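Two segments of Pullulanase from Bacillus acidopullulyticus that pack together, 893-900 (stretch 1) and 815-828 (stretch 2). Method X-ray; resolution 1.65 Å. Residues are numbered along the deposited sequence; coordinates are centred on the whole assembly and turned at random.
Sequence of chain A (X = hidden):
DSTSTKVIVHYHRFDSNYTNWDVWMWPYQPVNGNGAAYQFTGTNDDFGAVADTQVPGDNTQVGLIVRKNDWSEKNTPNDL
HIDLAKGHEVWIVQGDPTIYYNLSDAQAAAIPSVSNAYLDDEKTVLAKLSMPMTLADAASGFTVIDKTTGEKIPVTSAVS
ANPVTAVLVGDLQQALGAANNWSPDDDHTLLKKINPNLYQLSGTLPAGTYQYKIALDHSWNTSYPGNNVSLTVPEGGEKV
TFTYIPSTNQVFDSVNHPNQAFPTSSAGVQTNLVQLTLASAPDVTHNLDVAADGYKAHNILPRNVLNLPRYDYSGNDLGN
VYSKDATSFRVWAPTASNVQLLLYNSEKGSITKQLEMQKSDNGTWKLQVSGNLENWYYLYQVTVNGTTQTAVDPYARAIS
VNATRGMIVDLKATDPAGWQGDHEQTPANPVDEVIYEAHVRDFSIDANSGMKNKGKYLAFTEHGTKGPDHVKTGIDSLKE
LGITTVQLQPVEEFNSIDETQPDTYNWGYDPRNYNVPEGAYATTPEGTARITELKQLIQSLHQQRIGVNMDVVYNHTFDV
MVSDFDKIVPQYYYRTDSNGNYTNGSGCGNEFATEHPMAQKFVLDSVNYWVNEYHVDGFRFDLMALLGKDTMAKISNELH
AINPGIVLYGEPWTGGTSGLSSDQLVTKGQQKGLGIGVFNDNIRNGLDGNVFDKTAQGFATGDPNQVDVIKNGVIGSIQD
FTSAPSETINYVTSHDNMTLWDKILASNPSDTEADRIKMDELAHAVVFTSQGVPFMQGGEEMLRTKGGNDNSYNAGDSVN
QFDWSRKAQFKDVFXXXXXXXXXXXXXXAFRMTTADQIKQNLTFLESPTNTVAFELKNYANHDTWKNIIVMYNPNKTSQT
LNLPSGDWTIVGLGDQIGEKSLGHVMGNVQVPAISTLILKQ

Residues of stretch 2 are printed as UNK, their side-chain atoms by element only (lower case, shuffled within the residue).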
ATOM      1  N   LEU A 893      -6.876 -33.400  17.862  1.00 12.60           N
ATOM      2  CA  LEU A 893      -5.771 -34.162  18.434  1.00 11.99           C
ATOM      3  C   LEU A 893      -4.982 -34.801  17.296  1.00 11.82           C
ATOM      4  O   LEU A 893      -5.550 -35.566  16.500  1.00 12.36           O
ATOM      5  CB  LEU A 893      -6.298 -35.250  19.367  1.00 13.67           C
ATOM      6  CG  LEU A 893      -5.269 -36.115  20.100  1.00 16.46           C
ATOM      7  CD1 LEU A 893      -4.489 -35.285  21.075  1.00 14.87           C
ATOM      8  CD2 LEU A 893      -5.976 -37.273  20.802  1.00 20.26           C
ATOM      9  N   GLY A 894      -3.688 -34.496  17.228  1.00 12.41           N
ATOM     10  CA  GLY A 894      -2.839 -35.018  16.143  1.00 13.75           C
ATOM     11  C   GLY A 894      -3.397 -34.630  14.785  1.00 15.00           C
ATOM     12  O   GLY A 894      -3.691 -33.458  14.557  1.00 14.62           O
ATOM     13  N   ASP A 895      -3.601 -35.611  13.905  1.00 14.90           N
ATOM     14  CA  ASP A 895      -4.086 -35.318  12.562  1.00 17.02           C
ATOM     15  C   ASP A 895      -5.603 -35.190  12.437  1.00 16.94           C
ATOM     16  O   ASP A 895      -6.108 -35.036  11.329  1.00 17.47           O
ATOM     17  CB  ASP A 895      -3.512 -36.308  11.509  1.00 18.24           C
ATOM     18  CG  ASP A 895      -3.965 -37.740  11.722  1.00 25.79           C
ATOM     19  OD1 ASP A 895      -4.882 -37.985  12.533  1.00 26.97           O
ATOM     20  OD2 ASP A 895      -3.398 -38.649  11.066  1.00 27.76           O
ATOM     21  N   GLN A 896      -6.329 -35.246  13.560  1.00 12.73           N
ATOM     22  CA  GLN A 896      -7.794 -35.197  13.502  1.00 13.12           C
ATOM     23  C   GLN A 896      -8.334 -33.904  14.093  1.00 13.83           C
ATOM     24  O   GLN A 896      -8.161 -33.672  15.289  1.00 13.45           O
ATOM     25  CB  GLN A 896      -8.395 -36.351  14.294  1.00 14.55           C
ATOM     26  CG  GLN A 896      -7.913 -37.735  13.916  1.00 21.12           C
ATOM     27  CD  GLN A 896      -8.784 -38.800  14.548  1.00 29.66           C
ATOM     28  OE1 GLN A 896      -9.887 -39.081  14.076  1.00 38.62           O
ATOM     29  NE2 GLN A 896      -8.306 -39.378  15.641  1.00 38.35           N
ATOM     30  N   ILE A 897      -9.029 -33.091  13.286  1.00 12.10           N
ATOM     31  CA  ILE A 897      -9.608 -31.832  13.751  1.00 12.33           C
ATOM     32  C   ILE A 897     -11.076 -31.824  13.311  1.00 11.97           C
ATOM     33  O   ILE A 897     -11.373 -32.183  12.170  1.00 13.10           O
ATOM     34  CB  ILE A 897      -8.915 -30.611  13.088  1.00 12.61           C
ATOM     35  CG1 ILE A 897      -7.396 -30.644  13.308  1.00 14.65           C
ATOM     36  CG2 ILE A 897      -9.560 -29.266  13.545  1.00 13.69           C
ATOM     37  CD1 ILE A 897      -6.957 -30.419  14.746  1.00 14.24           C
ATOM     38  N   GLY A 898     -11.990 -31.446  14.196  1.00 11.76           N
ATOM     39  CA  GLY A 898     -13.390 -31.426  13.794  1.00 10.88           C
ATOM     40  C   GLY A 898     -14.334 -30.975  14.881  1.00 11.88           C
ATOM     41  O   GLY A 898     -13.914 -30.417  15.901  1.00 13.35           O
ATOM     42  N   GLU A 899     -15.620 -31.260  14.660  1.00 11.53           N
ATOM     43  CA  GLU A 899     -16.667 -30.891  15.609  1.00 10.58           C
ATOM     44  C   GLU A 899     -17.052 -32.003  16.584  1.00 12.19           C
ATOM     45  O   GLU A 899     -17.828 -31.764  17.516  1.00 15.76           O
ATOM     46  CB  GLU A 899     -17.922 -30.470  14.832  1.00 10.44           C
ATOM     47  CG  GLU A 899     -17.689 -29.300  13.872  1.00 10.24           C
ATOM     48  CD  GLU A 899     -17.511 -27.950  14.584  1.00  9.68           C
ATOM     49  OE1 GLU A 899     -17.935 -27.829  15.752  1.00 12.82           O
ATOM     50  OE2 GLU A 899     -16.999 -26.995  13.942  1.00 12.45           O
ATOM     51  N   LYS A 900     -16.539 -33.211  16.342  1.00 13.64           N
ATOM     52  CA  LYS A 900     -16.991 -34.420  17.040  1.00 15.41           C
ATOM     53  C   LYS A 900     -16.046 -34.780  18.184  1.00 15.02           C
ATOM     54  O   LYS A 900     -14.841 -34.502  18.124  1.00 14.46           O
ATOM     55  CB  LYS A 900     -17.046 -35.620  16.079  1.00 15.69           C
ATOM     56  CG  LYS A 900     -17.951 -35.459  14.850  1.00 25.07           C
ATOM     57  CD  LYS A 900     -17.560 -36.526  13.816  1.00 31.23           C
ATOM     58  CE  LYS A 900     -18.357 -36.416  12.529  1.00 38.88           C
ATOM     59  NZ  LYS A 900     -19.595 -37.230  12.586  1.00 45.27           N
ATOM     60  N   UNK A 815      -7.034 -32.056   3.664  1.00  8.18           N
ATOM     61  CA  UNK A 815      -8.111 -32.313   4.623  1.00 10.05           C
ATOM     62  C   UNK A 815      -7.880 -31.664   5.996  1.00  8.85           C
ATOM     63  O   UNK A 815      -8.819 -31.178   6.637  1.00 10.43           O
ATOM     64  o   UNK A 815      -8.909 -35.687   3.431  1.00 12.77           O
ATOM     65  c   UNK A 815      -8.316 -33.814   4.766  1.00  8.17           C
ATOM     66  c   UNK A 815      -8.932 -34.446   3.508  1.00 11.37           C
ATOM     67  o   UNK A 815      -9.447 -33.721   2.614  1.00 12.12           O
ATOM     68  N   UNK A 816      -6.630 -31.663   6.445  1.00  7.60           N
ATOM     69  CA  UNK A 816      -6.280 -30.991   7.700  1.00  9.35           C
ATOM     70  C   UNK A 816      -6.536 -29.489   7.604  1.00 10.63           C
ATOM     71  O   UNK A 816      -7.166 -28.903   8.494  1.00  9.54           O
ATOM     72  c   UNK A 816      -3.651 -28.993  10.901  1.00 10.56           C
ATOM     73  c   UNK A 816      -4.458 -30.772   9.458  1.00  8.78           C
ATOM     74  o   UNK A 816      -3.445 -29.370  13.257  1.00 11.76           O
ATOM     75  c   UNK A 816      -4.575 -31.597  10.579  1.00 10.66           C
ATOM     76  c   UNK A 816      -3.973 -29.474   9.637  1.00  9.68           C
ATOM     77  c   UNK A 816      -4.828 -31.289   8.082  1.00 11.41           C
ATOM     78  c   UNK A 816      -4.241 -31.139  11.849  1.00 10.02           C
ATOM     79  c   UNK A 816      -3.768 -29.842  12.007  1.00  8.57           C
ATOM     80  N   UNK A 817      -6.025 -28.858   6.544  1.00  9.74           N
ATOM     81  CA  UNK A 817      -6.320 -27.433   6.302  1.00  8.07           C
ATOM     82  C   UNK A 817      -7.829 -27.176   6.273  1.00 10.57           C
ATOM     83  O   UNK A 817      -8.308 -26.261   6.935  1.00 10.34           O
ATOM     84  c   UNK A 817      -5.722 -26.951   4.985  1.00  9.62           C
ATOM     85  c   UNK A 817      -1.548 -25.823   5.055  1.00 10.98           C
ATOM     86  c   UNK A 817      -1.929 -27.093   5.437  1.00 11.42           C
ATOM     87  c   UNK A 817      -4.269 -26.535   5.057  1.00 10.12           C
ATOM     88  c   UNK A 817      -3.880 -25.258   4.664  1.00 13.35           C
ATOM     89  c   UNK A 817      -3.273 -27.458   5.424  1.00  8.99           C
ATOM     90  c   UNK A 817      -2.521 -24.891   4.659  1.00 12.42           C
ATOM     91  N   UNK A 818      -8.568 -27.988   5.514  1.00  9.10           N
ATOM     92  CA  UNK A 818     -10.018 -27.821   5.385  1.00  9.37           C
ATOM     93  C   UNK A 818     -10.689 -27.942   6.749  1.00  9.23           C
ATOM     94  O   UNK A 818     -11.564 -27.142   7.088  1.00  9.97           O
ATOM     95  o   UNK A 818     -12.023 -28.784   4.387  1.00 17.47           O
ATOM     96  c   UNK A 818     -10.598 -28.853   4.404  1.00 13.43           C
ATOM     97  N   UNK A 819     -10.253 -28.909   7.556  1.00  9.88           N
ATOM     98  CA  UNK A 819     -10.879 -29.138   8.863  1.00 10.78           C
ATOM     99  C   UNK A 819     -10.655 -27.943   9.804  1.00  9.80           C
ATOM    100  O   UNK A 819     -11.569 -27.560  10.542  1.00 11.55           O
ATOM    101  o   UNK A 819     -10.803 -31.575   8.791  1.00 15.31           O
ATOM    102  c   UNK A 819     -10.345 -30.431   9.507  1.00 12.93           C
ATOM    103  N   UNK A 820      -9.447 -27.370   9.772  1.00 10.59           N
ATOM    104  CA  UNK A 820      -9.117 -26.163  10.540  1.00 10.58           C
ATOM    105  C   UNK A 820      -9.930 -24.965  10.093  1.00 11.61           C
ATOM    106  O   UNK A 820     -10.425 -24.195  10.920  1.00 10.82           O
ATOM    107  c   UNK A 820      -5.839 -26.965  13.964  1.00 18.84           C
ATOM    108  s   UNK A 820      -7.044 -25.870  13.184  1.00 19.39           S
ATOM    109  c   UNK A 820      -7.626 -25.820  10.429  1.00 10.85           C
ATOM    110  c   UNK A 820      -6.781 -26.482  11.483  1.00 18.52           C
ATOM    111  N   UNK A 821     -10.043 -24.798   8.777  1.00  9.17           N
ATOM    112  CA  UNK A 821     -10.775 -23.652   8.227  1.00  8.68           C
ATOM    113  C   UNK A 821     -12.262 -23.756   8.590  1.00  9.74           C
ATOM    114  O   UNK A 821     -12.848 -22.788   9.079  1.00  9.39           O
ATOM    115  c   UNK A 821      -8.610 -23.428   5.058  1.00  9.67           C
ATOM    116  c   UNK A 821     -10.548 -23.530   6.721  1.00 10.51           C
ATOM    117  c   UNK A 821     -11.560 -22.530   6.067  1.00 10.62           C
ATOM    118  c   UNK A 821      -9.115 -23.076   6.463  1.00 11.18           C
ATOM    119  N   UNK A 822     -12.855 -24.934   8.397  1.00 10.12           N
ATOM    120  CA  UNK A 822     -14.268 -25.130   8.757  1.00  9.33           C
ATOM    121  C   UNK A 822     -14.537 -24.944  10.252  1.00 10.91           C
ATOM    122  O   UNK A 822     -15.564 -24.383  10.629  1.00  9.57           O
ATOM    123  c   UNK A 822     -15.874 -26.609   4.828  1.00 18.35           C
ATOM    124  n   UNK A 822     -14.591 -26.842   4.629  1.00 19.15           N
ATOM    125  c   UNK A 822     -13.947 -26.843   5.842  1.00  9.99           C
ATOM    126  n   UNK A 822     -16.072 -26.450   6.126  1.00 23.51           N
ATOM    127  c   UNK A 822     -14.759 -26.503   8.287  1.00 10.01           C
ATOM    128  c   UNK A 822     -14.879 -26.609   6.794  1.00 12.18           C
ATOM    129  N   UNK A 823     -13.611 -25.391  11.093  1.00  9.19           N
ATOM    130  CA  UNK A 823     -13.733 -25.153  12.540  1.00 10.68           C
ATOM    131  C   UNK A 823     -13.819 -23.643  12.865  1.00 10.19           C
ATOM    132  O   UNK A 823     -14.725 -23.214  13.593  1.00 10.17           O
ATOM    133  c   UNK A 823     -11.329 -25.921  15.450  1.00 14.81           C
ATOM    134  c   UNK A 823     -13.695 -26.701  15.388  1.00 14.74           C
ATOM    135  c   UNK A 823     -12.571 -25.806  13.302  1.00  9.03           C
ATOM    136  c   UNK A 823     -12.690 -25.689  14.839  1.00 11.71           C
ATOM    137  N   UNK A 824     -12.886 -22.850  12.346  1.00  9.19           N
ATOM    138  CA  UNK A 824     -12.937 -21.396  12.498  1.00 10.10           C
ATOM    139  C   UNK A 824     -14.257 -20.813  11.978  1.00 10.71           C
ATOM    140  O   UNK A 824     -14.858 -19.936  12.647  1.00  8.83           O
ATOM    141  c   UNK A 824     -11.641 -19.234  12.161  1.00  9.81           C
ATOM    142  c   UNK A 824     -10.649 -18.485  11.259  1.00  9.51           C
ATOM    143  c   UNK A 824      -9.863 -16.548  12.627  1.00  9.67           C
ATOM    144  n   UNK A 824     -10.583 -17.055  11.618  1.00 10.94           N
ATOM    145  n   UNK A 824      -9.875 -15.235  12.856  1.00 13.61           N
ATOM    146  n   UNK A 824      -9.164 -17.337  13.438  1.00 10.73           N
ATOM    147  c   UNK A 824     -11.755 -20.713  11.792  1.00  7.47           C
ATOM    148  N   UNK A 825     -14.702 -21.284  10.804  1.00  9.15           N
ATOM    149  CA  UNK A 825     -15.939 -20.752  10.207  1.00 10.74           C
ATOM    150  C   UNK A 825     -17.136 -21.002  11.120  1.00  9.72           C
ATOM    151  O   UNK A 825     -18.078 -20.211  11.140  1.00 10.78           O
ATOM    152  o   UNK A 825     -14.391 -20.075   7.911  1.00 10.49           O
ATOM    153  n   UNK A 825     -15.290 -21.716   6.614  1.00  9.50           N
ATOM    154  c   UNK A 825     -15.224 -20.989   7.751  1.00 11.81           C
ATOM    155  c   UNK A 825     -16.241 -21.366   8.829  1.00 11.66           C
ATOM    156  N   UNK A 826     -17.096 -22.111  11.854  1.00  9.96           N
ATOM    157  CA  UNK A 826     -18.211 -22.545  12.706  1.00 12.53           C
ATOM    158  C   UNK A 826     -18.191 -21.936  14.098  1.00 11.62           C
ATOM    159  O   UNK A 826     -19.215 -21.969  14.799  1.00 11.54           O
ATOM    160  c   UNK A 826     -18.205 -24.071  12.833  1.00 10.03           C
ATOM    161  n   UNK A 826     -20.967 -24.260  12.284  1.00 25.03           N
ATOM    162  c   UNK A 826     -18.696 -24.808  11.583  1.00 18.43           C
ATOM    163  o   UNK A 826     -20.546 -24.457  10.074  1.00 30.69           O
ATOM    164  c   UNK A 826     -20.156 -24.490  11.248  1.00 28.52           C
ATOM    165  N   UNK A 827     -17.033 -21.404  14.500  1.00  8.83           N
ATOM    166  CA  UNK A 827     -16.826 -20.992  15.882  1.00  9.59           C
ATOM    167  C   UNK A 827     -16.364 -19.569  16.004  1.00  9.23           C
ATOM    168  O   UNK A 827     -15.161 -19.289  15.906  1.00  8.82           O
ATOM    169  n   UNK A 827     -17.497 -23.436  17.865  1.00 10.44           N
ATOM    170  n   UNK A 827     -17.441 -25.289  16.786  1.00  9.45           N
ATOM    171  c   UNK A 827     -17.994 -24.656  17.806  1.00  8.19           C
ATOM    172  c   UNK A 827     -15.890 -21.984  16.598  1.00  8.04           C
ATOM    173  c   UNK A 827     -16.566 -23.281  16.859  1.00 11.19           C
ATOM    174  c   UNK A 827     -16.551 -24.448  16.170  1.00  8.92           C
ATOM    175  N   UNK A 828     -17.328 -18.648  16.228  1.00  9.21           N
ATOM    176  CA  UNK A 828     -17.013 -17.222  16.265  1.00  9.43           C
ATOM    177  C   UNK A 828     -16.124 -16.764  17.445  1.00  8.80           C
ATOM    178  O   UNK A 828     -15.635 -15.632  17.437  1.00  8.80           O
ATOM    179  c   UNK A 828     -19.333 -17.576  16.888  1.00 10.53           C
ATOM    180  c   UNK A 828     -18.408 -16.553  16.265  1.00 10.06           C
ATOM    181  c   UNK A 828     -18.771 -18.917  16.393  1.00  9.73           C
TER
HETATM  182  O   HOH W   1      -3.195 -30.994  15.350  1.00 12.82           O
HETATM  183  O   HOH W   2     -12.885 -33.127  10.215  1.00 28.03           O
HETATM  184  O   HOH W   3      -9.292 -33.505  10.396  1.00 29.10           O

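Position 815 carries two carbons, the second bearing two oxygens, and reaches nothing on stretch 1: Asp815. At 816 one carbon leads to a six-carbon ring bearing one oxygen, and the ring meets Gly894, Asp895 and Ile897, which makes it Tyr816. Its CB points sideways, but chi1 in t brings the ring to the strand: Tyr816 CE2 lies 3.5 Å from Ile897 CG1, and the ring edge meets the backbone, with Tyr816 CE2 3.6 Å from Gly894 O. Water 1 completes the fit, accepting from Tyr816 OH (2.7 Å) and donating to Gly894 O (2.6 Å).

Position 817 has one carbon and an unsubstituted six-carbon ring, out of reach: Phe817. Position 818, one carbon and one oxygen, is also out of reach and is Ser818. The same atoms recur at 819, but here CB points toward stretch 1 and sits 3.3 Å from Ile897 O. This is Ser819, where the backbones lie close, its CA 5.7 Å from Ile897 CA. Two waters donate to Ser819 OG: water 2 (3.0 Å) also donates to Ile897 O (2.6 Å), and water 3 (2.9 Å) accepts from Ile897 N (2.9 Å).

Position 820 is an unbranched run of two carbons, sulfur and carbon, and its end carbon meets Ile897: Met820, with CE 3.7 Å from Ile897 CD1. Position 821, four carbons forked at the first with one arm two carbons long, is Ile821, out of reach. Position 822 has one carbon and a five-membered ring with two nitrogens; the ring of this residue, His822, leads away. Position 823 has four carbons forked at the second, in contact with Ile897, Gly898 and Glu899: Leu823, whose CD2 is 4.2 Å from Ile897 CG2 and whose CD1 is 3.6 Å from Glu899 OE2.

At 824, three carbons, a nitrogen and a carbon with two more nitrogens give Arg824, pointing away. Position 825, two carbons with an oxygen and a nitrogen on the second, is Asn825, without contact. One carbon longer, 826 sets its CB 3.4 Å from Glu899 OE2: Gln826. Position 827 repeats the two-nitrogen five-membered ring, its edge against Glu899: His827, just past the helix, donates from NE2 to Glu899 OE1 at 2.8 Å and 171°. Position 828 has three carbons closing a ring onto the backbone N, out of reach of stretch 1: Pro828.

The rule is one apolar side chain, Ile897, pointing toward the helix and set among Tyr816, Met820 and Leu823, while Ser819 packs its CB against the Ile897 carbonyl. Waters bridge the polar backbone, and the nearly straight bond from His827 to Glu899 ties down the far end.

Stretch 2, residues 815-828: DYFSSMIHLRNQHP
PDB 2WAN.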